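Local coordinates for protein endoglucanase E-5 (PDB 2CKS) that hydrolyses internal beta-1,4-glucosidic linkages in cellulose, lichenin and cereal beta-glucans through its family 5 glycoside hydrolase catalytic domain, at residues Lys264-Gln278 against Trp288-Val300. Sequence-based numbering, arbitrary orientation.
Sequences KWNYSDDFRSGAVFQ and WSGSSLKASGQWV
Lys294 pushes its ammonium into segment 264-278, where carbonyl oxygens surround it. This segment runs on from the last strand of the TIM barrel, 262-265, and Lys294 is the N-cap residue of the closing helix, 295-304. Its NZ donates to Asp270 O, Ala275 O and Phe277 O, each at 2.7 Å, and to Arg272 O at 2.9 Å. Four acceptors for three protons means some sharing. The approaches differ: NZ lies nearly along the C=O axis of Asp270 (173°) but above the carbonyl planes of Ala275 and Phe277. Extended through chi2 and chi3, the chain bends at chi4 (73°) to bring NZ among them. A methionine in place of Lys294 would probably leave these four carbonyls without their common donor and the loop less firmly folded. On the far side of the Arg272 carbonyl plane, Ala275 N closes a type I turn.

The backbones meet in a single bridge at Phe277 and Leu293: Lys294 N donates to Val276 O (2.9 Å) and Gln278 N to Ser292 O (2.8 Å). In the helix's first turn, Ser296 OG gives its proton to Ser273 O at 2.7 Å, in the carbonyl plane, while Ser296 N reaches the same oxygen through water 1. The hydroxyl of Ser273 turns elsewhere, to Gly241 O.

Behind these polar links, Val276 CG1 rests on Gly297 CA and Val300 CG1. Trp288, its NE1 bonded to Ser46, presents an edge to Phe277 in a T-shaped pair (planes at 68°), CE3 lying 3.7 Å from Phe277 CZ; Val276 CG2 sits over the centre of the opposite face.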
# COMPACT_ATOMS: atom_id res chain seq x y z
N LYS A 264 1.79 -4.97 -4.76
CA LYS A 264 3.17 -5.07 -5.19
C LYS A 264 3.68 -3.75 -5.76
O LYS A 264 2.96 -3.03 -6.45
CB LYS A 264 3.34 -6.17 -6.25
CG LYS A 264 4.77 -6.29 -6.77
CD LYS A 264 4.98 -7.47 -7.67
CE LYS A 264 6.45 -7.67 -7.94
NZ LYS A 264 7.09 -6.46 -8.53
N TRP A 265 4.94 -3.45 -5.46
CA TRP A 265 5.65 -2.32 -6.03
C TRP A 265 6.28 -2.80 -7.33
O TRP A 265 7.09 -3.73 -7.29
CB TRP A 265 6.75 -1.93 -5.04
CG TRP A 265 7.47 -0.65 -5.29
CD1 TRP A 265 8.77 -0.52 -5.68
CD2 TRP A 265 6.98 0.68 -5.10
NE1 TRP A 265 9.10 0.80 -5.78
CE2 TRP A 265 8.03 1.57 -5.42
CE3 TRP A 265 5.75 1.23 -4.70
CZ2 TRP A 265 7.89 2.95 -5.35
CZ3 TRP A 265 5.61 2.60 -4.64
CH2 TRP A 265 6.68 3.45 -4.96
N ASN A 266 5.94 -2.25 -8.50
CA ASN A 266 4.97 -1.18 -8.70
C ASN A 266 4.41 -1.23 -10.14
O ASN A 266 4.99 -1.90 -11.01
CB ASN A 266 5.63 0.18 -8.44
CG ASN A 266 6.79 0.45 -9.38
OD1 ASN A 266 6.59 0.83 -10.53
ND2 ASN A 266 8.02 0.22 -8.89
N TYR A 267 3.31 -0.51 -10.37
CA TYR A 267 2.59 -0.45 -11.64
C TYR A 267 3.07 0.77 -12.45
O TYR A 267 2.41 1.82 -12.48
CB TYR A 267 1.09 -0.35 -11.37
CG TYR A 267 0.20 -0.80 -12.50
CD1 TYR A 267 0.14 -2.14 -12.89
CD2 TYR A 267 -0.61 0.11 -13.17
CE1 TYR A 267 -0.69 -2.56 -13.91
CE2 TYR A 267 -1.45 -0.31 -14.21
CZ TYR A 267 -1.48 -1.64 -14.58
OH TYR A 267 -2.29 -2.04 -15.61
N SER A 268 4.25 0.64 -13.03
CA SER A 268 4.87 1.69 -13.84
C SER A 268 5.83 1.06 -14.83
O SER A 268 6.08 -0.15 -14.78
CB SER A 268 5.64 2.69 -12.97
OG SER A 268 6.96 2.25 -12.70
N ASP A 269 6.39 1.89 -15.70
CA ASP A 269 7.42 1.46 -16.64
C ASP A 269 8.78 2.06 -16.30
O ASP A 269 9.60 2.32 -17.18
CB ASP A 269 6.99 1.73 -18.08
CG ASP A 269 6.98 3.20 -18.44
OD1 ASP A 269 6.99 4.06 -17.53
OD2 ASP A 269 6.96 3.58 -19.63
N ASP A 270 9.04 2.25 -15.01
CA ASP A 270 10.36 2.61 -14.53
C ASP A 270 11.38 1.57 -15.00
O ASP A 270 11.03 0.41 -15.25
CB ASP A 270 10.36 2.68 -13.01
CG ASP A 270 11.66 3.16 -12.45
OD1 ASP A 270 12.16 2.51 -11.50
OD2 ASP A 270 12.26 4.17 -12.90
N PHE A 271 12.64 1.96 -15.11
CA PHE A 271 13.68 1.05 -15.61
C PHE A 271 13.97 -0.14 -14.69
O PHE A 271 14.46 -1.18 -15.14
CB PHE A 271 14.98 1.82 -15.91
CG PHE A 271 15.77 2.20 -14.69
CD1 PHE A 271 15.58 3.44 -14.08
CD2 PHE A 271 16.73 1.33 -14.15
CE1 PHE A 271 16.32 3.80 -12.95
CE2 PHE A 271 17.46 1.68 -13.03
CZ PHE A 271 17.26 2.91 -12.42
N ARG A 272 13.69 0.01 -13.41
CA ARG A 272 14.03 -1.00 -12.43
C ARG A 272 13.20 -2.27 -12.62
O ARG A 272 12.09 -2.22 -13.14
CB ARG A 272 13.85 -0.46 -11.02
CG ARG A 272 14.81 0.68 -10.69
CD ARG A 272 14.56 1.27 -9.31
NE ARG A 272 15.48 2.36 -9.00
CZ ARG A 272 15.36 3.62 -9.40
NH1 ARG A 272 14.34 4.01 -10.17
NH2 ARG A 272 16.27 4.52 -9.04
N SER A 273 13.76 -3.40 -12.19
CA SER A 273 13.14 -4.69 -12.47
C SER A 273 11.79 -4.87 -11.78
O SER A 273 10.96 -5.64 -12.25
CB SER A 273 14.09 -5.84 -12.08
OG SER A 273 14.34 -5.85 -10.70
N GLY A 274 11.56 -4.16 -10.67
CA GLY A 274 10.32 -4.25 -9.93
C GLY A 274 9.14 -3.57 -10.57
O GLY A 274 7.99 -3.89 -10.27
N ALA A 275 9.40 -2.59 -11.43
CA ALA A 275 8.34 -1.94 -12.18
C ALA A 275 7.88 -2.93 -13.23
O ALA A 275 8.68 -3.45 -14.00
CB ALA A 275 8.83 -0.67 -12.83
N VAL A 276 6.59 -3.21 -13.25
CA VAL A 276 6.08 -4.32 -14.03
C VAL A 276 6.18 -4.16 -15.55
O VAL A 276 6.17 -5.16 -16.25
CB VAL A 276 4.62 -4.66 -13.66
CG1 VAL A 276 4.52 -5.14 -12.22
CG2 VAL A 276 3.68 -3.49 -13.95
N PHE A 277 6.22 -2.93 -16.05
CA PHE A 277 6.26 -2.69 -17.50
C PHE A 277 7.64 -2.27 -17.99
O PHE A 277 8.42 -1.65 -17.27
CB PHE A 277 5.26 -1.61 -17.89
CG PHE A 277 3.84 -1.94 -17.52
CD1 PHE A 277 3.23 -3.09 -18.01
CD2 PHE A 277 3.13 -1.12 -16.66
CE1 PHE A 277 1.92 -3.40 -17.65
CE2 PHE A 277 1.82 -1.43 -16.30
CZ PHE A 277 1.22 -2.57 -16.79
N GLN A 278 7.92 -2.59 -19.24
CA GLN A 278 9.18 -2.22 -19.85
C GLN A 278 9.15 -0.73 -20.15
O GLN A 278 8.13 -0.22 -20.59
CB GLN A 278 9.39 -2.97 -21.16
CG GLN A 278 9.49 -4.49 -21.03
CD GLN A 278 10.79 -4.98 -20.42
OE1 GLN A 278 11.06 -6.19 -20.41
NE2 GLN A 278 11.60 -4.07 -19.92
N TRP A 288 -0.69 -3.75 -21.82
CA TRP A 288 -0.45 -3.89 -20.38
C TRP A 288 -0.32 -5.34 -19.99
O TRP A 288 -0.58 -5.72 -18.85
CB TRP A 288 -1.57 -3.21 -19.61
CG TRP A 288 -1.91 -1.86 -20.18
CD1 TRP A 288 -3.03 -1.53 -20.88
CD2 TRP A 288 -1.12 -0.68 -20.11
NE1 TRP A 288 -2.99 -0.21 -21.24
CE2 TRP A 288 -1.83 0.35 -20.78
CE3 TRP A 288 0.12 -0.36 -19.54
CZ2 TRP A 288 -1.33 1.65 -20.90
CZ3 TRP A 288 0.60 0.94 -19.66
CH2 TRP A 288 -0.12 1.92 -20.34
N SER A 289 0.14 -6.15 -20.93
CA SER A 289 0.36 -7.57 -20.74
C SER A 289 1.36 -8.06 -21.78
O SER A 289 1.85 -7.28 -22.61
CB SER A 289 -0.96 -8.30 -20.93
OG SER A 289 -1.41 -8.11 -22.26
N GLY A 290 1.67 -9.35 -21.73
CA GLY A 290 2.48 -9.96 -22.76
C GLY A 290 3.91 -9.44 -22.80
O GLY A 290 4.59 -9.39 -21.79
N SER A 291 4.35 -9.06 -24.00
CA SER A 291 5.73 -8.64 -24.23
C SER A 291 6.15 -7.34 -23.54
O SER A 291 7.33 -7.02 -23.49
CB SER A 291 5.98 -8.51 -25.74
OG SER A 291 5.17 -7.50 -26.32
N SER A 292 5.18 -6.59 -23.01
CA SER A 292 5.49 -5.37 -22.28
C SER A 292 5.82 -5.62 -20.82
O SER A 292 6.21 -4.69 -20.12
CB SER A 292 4.31 -4.40 -22.36
OG SER A 292 3.21 -4.91 -21.63
N LEU A 293 5.65 -6.85 -20.34
CA LEU A 293 5.91 -7.16 -18.93
C LEU A 293 7.32 -7.61 -18.65
O LEU A 293 7.86 -8.50 -19.34
CB LEU A 293 4.97 -8.26 -18.44
CG LEU A 293 3.48 -7.99 -18.63
CD1 LEU A 293 2.69 -9.17 -18.08
CD2 LEU A 293 3.05 -6.70 -17.97
N LYS A 294 7.91 -7.03 -17.62
CA LYS A 294 9.14 -7.56 -17.04
C LYS A 294 8.80 -8.89 -16.38
O LYS A 294 7.63 -9.24 -16.20
CB LYS A 294 9.72 -6.59 -16.01
CG LYS A 294 10.14 -5.23 -16.56
CD LYS A 294 11.28 -4.63 -15.76
CE LYS A 294 11.56 -3.18 -16.12
NZ LYS A 294 10.51 -2.22 -15.59
N ALA A 295 9.83 -9.65 -16.01
CA ALA A 295 9.63 -10.95 -15.37
C ALA A 295 8.76 -10.85 -14.11
O ALA A 295 7.85 -11.66 -13.91
CB ALA A 295 10.97 -11.56 -15.03
N SER A 296 9.03 -9.84 -13.28
CA SER A 296 8.26 -9.60 -12.06
C SER A 296 6.81 -9.27 -12.38
O SER A 296 5.90 -9.63 -11.63
CB SER A 296 8.90 -8.47 -11.23
OG SER A 296 8.79 -7.22 -11.88
N GLY A 297 6.60 -8.59 -13.50
CA GLY A 297 5.27 -8.26 -13.99
C GLY A 297 4.46 -9.48 -14.38
O GLY A 297 3.30 -9.61 -14.02
N GLN A 298 5.06 -10.40 -15.13
CA GLN A 298 4.37 -11.62 -15.52
C GLN A 298 4.05 -12.46 -14.28
O GLN A 298 2.98 -13.04 -14.18
CB GLN A 298 5.16 -12.45 -16.53
CG GLN A 298 4.35 -13.63 -17.10
CD GLN A 298 2.95 -13.23 -17.61
OE1 GLN A 298 2.83 -12.57 -18.65
NE2 GLN A 298 1.90 -13.62 -16.87
N TRP A 299 4.99 -12.48 -13.33
CA TRP A 299 4.84 -13.25 -12.10
C TRP A 299 3.66 -12.74 -11.30
O TRP A 299 2.80 -13.52 -10.91
CB TRP A 299 6.14 -13.18 -11.28
CG TRP A 299 6.09 -13.84 -9.96
CD1 TRP A 299 6.37 -15.14 -9.69
CD2 TRP A 299 5.78 -13.23 -8.71
NE1 TRP A 299 6.24 -15.39 -8.35
CE2 TRP A 299 5.89 -14.22 -7.72
CE3 TRP A 299 5.44 -11.93 -8.32
CZ2 TRP A 299 5.65 -13.96 -6.37
CZ3 TRP A 299 5.20 -11.67 -6.98
CH2 TRP A 299 5.30 -12.69 -6.03
N VAL A 300 3.57 -11.43 -11.09
CA VAL A 300 2.48 -10.90 -10.27
C VAL A 300 1.12 -10.97 -10.97
O VAL A 300 0.10 -11.23 -10.33
CB VAL A 300 2.77 -9.47 -9.71
CG1 VAL A 300 2.66 -8.40 -10.79
CG2 VAL A 300 1.83 -9.15 -8.59
O HOH W 1 11.52 -8.35 -13.25